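Local coordinates for putative cell surface protein, similar to internalin proteins (PDB 5KZS) that is of unknown function but is a leucine-rich-repeat, internalin-like putative cell surface protein of Listeria monocytogenes, at residues Thr57-Asn60 against Asp61-Gln64. Sequence-based numbering, arbitrary orientation.
Sequences TITN and DSMQ
The first torsions of Thr59 and Ser62 turn their hydroxyls toward each other: OG1 of Thr59 sits between its own backbone N and carbonyl carbon (chi1 57°), and OG of Ser62 lies beside its backbone N (chi1 -39°). The two oxygens, Thr59 OG1 and Ser62 OG, meet at 2.7 Å, a hydrogen bond in which either could be the donor. Thr59 OG1 also comes within 3.1 Å of the Ser62 backbone N. The backbone then closes the turn. Met63 N donates to Thr59 O at 2.9 Å, nearly straight with 162° at the hydrogen and tilted a little out of the carbonyl plane. One residue on, Gln64 N reaches Asn60 O at 3.4 Å, a weak bond. This i to i+4 pairing is that of an alpha-helical turn, here the short helix 60-64 that follows the loop after strand 50-53, the first strand of the parallel sheet. On the buried side, Ile58 brings its CG2 branch to Met63, a selenomethionine whose chain bends back at its second and third torsions. Ile58 CG2 lies 3.9 Å from Met63 CE and 4.0 Å from Met63 SE, so the CG2 methyl lies across the selenoether end at a slant. Both side chains also rest on Phe53, and Met63 further touches Leu86; these contacts join the turn to strand 50-53 and to the loop that follows strand 76-79. The Asn60 side chain leaves the backbone away from 61-64, and its OD1 accepts from the backbone N atoms of both Thr87 and Glu88. With one hydroxyl pair, one strong backbone bond and a two-bond tie to the neighbouring loop, the helix start is probably fixed by polar bonds, while its apolar side, Ile58 and Met63, packs on Phe53 and, through Met63, on Leu86.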
loop_
_atom_site.group_PDB
_atom_site.type_symbol
_atom_site.label_atom_id
_atom_site.label_comp_id
_atom_site.label_asym_id
_atom_site.label_seq_id
_atom_site.Cartn_x
_atom_site.Cartn_y
_atom_site.Cartn_z
ATOM N N THR A 57 1.255 -22.861 15.161
ATOM C CA THR A 57 1.267 -22.863 16.630
ATOM C C THR A 57 2.313 -21.921 17.233
ATOM O O THR A 57 2.259 -21.664 18.441
ATOM C CB THR A 57 1.518 -24.273 17.212
ATOM O OG1 THR A 57 2.793 -24.763 16.764
ATOM C CG2 THR A 57 0.387 -25.243 16.820
ATOM N N ILE A 58 3.249 -21.420 16.410
ATOM C CA ILE A 58 4.288 -20.491 16.877
ATOM C C ILE A 58 3.583 -19.223 17.329
ATOM O O ILE A 58 2.724 -18.708 16.610
ATOM C CB ILE A 58 5.337 -20.142 15.783
ATOM C CG1 ILE A 58 6.086 -21.395 15.314
ATOM C CG2 ILE A 58 6.367 -19.141 16.306
ATOM C CD1 ILE A 58 6.995 -21.181 14.116
ATOM N N THR A 59 3.925 -18.759 18.530
ATOM C CA THR A 59 3.431 -17.499 19.103
ATOM C C THR A 59 4.568 -16.490 19.191
ATOM O O THR A 59 5.721 -16.825 18.896
ATOM C CB THR A 59 2.892 -17.731 20.522
ATOM O OG1 THR A 59 3.933 -18.300 21.327
ATOM C CG2 THR A 59 1.695 -18.675 20.506
ATOM N N ASN A 60 4.237 -15.267 19.614
ATOM C CA ASN A 60 5.234 -14.212 19.887
ATOM C C ASN A 60 6.264 -14.674 20.914
ATOM O O ASN A 60 7.455 -14.357 20.803
ATOM C CB ASN A 60 4.583 -12.946 20.464
ATOM C CG ASN A 60 3.542 -12.319 19.547
ATOM O OD1 ASN A 60 3.581 -12.462 18.319
ATOM N ND2 ASN A 60 2.596 -11.620 20.151
ATOM N N ASP A 61 5.783 -15.401 21.923
ATOM C CA ASP A 61 6.641 -15.947 22.965
ATOM C C ASP A 61 7.540 -17.072 22.426
ATOM O O ASP A 61 8.757 -17.004 22.574
ATOM C CB ASP A 61 5.798 -16.388 24.172
ATOM C CG ASP A 61 5.169 -15.189 24.939
ATOM O OD1 ASP A 61 5.304 -14.015 24.505
ATOM O OD2 ASP A 61 4.526 -15.423 25.990
ATOM N N SER A 62 6.962 -18.073 21.760
ATOM C CA SER A 62 7.763 -19.151 21.151
ATOM C C SER A 62 8.862 -18.587 20.243
ATOM O O SER A 62 10.020 -18.988 20.338
ATOM C CB SER A 62 6.899 -20.114 20.318
ATOM O OG SER A 62 5.641 -20.391 20.912
HETATM N N MSE A 63 8.493 -17.636 19.383
HETATM C CA MSE A 63 9.426 -17.077 18.397
HETATM C C MSE A 63 10.597 -16.351 19.025
HETATM O O MSE A 63 11.659 -16.235 18.404
HETATM C CB MSE A 63 8.639 -16.170 17.455
HETATM C CG MSE A 63 9.397 -15.714 16.204
HETATM SE SE MSE A 63 9.563 -17.166 14.874
HETATM C CE MSE A 63 7.972 -16.643 13.838
ATOM N N GLN A 64 10.425 -15.861 20.257
ATOM C CA GLN A 64 11.551 -15.286 21.027
ATOM C C GLN A 64 12.651 -16.281 21.353
ATOM O O GLN A 64 13.794 -15.881 21.563
ATOM C CB GLN A 64 11.094 -14.628 22.333
ATOM C CG GLN A 64 10.553 -13.232 22.152
ATOM C CD GLN A 64 10.080 -12.652 23.458
ATOM O OE1 GLN A 64 8.889 -12.404 23.632
ATOM N NE2 GLN A 64 11.005 -12.453 24.394
#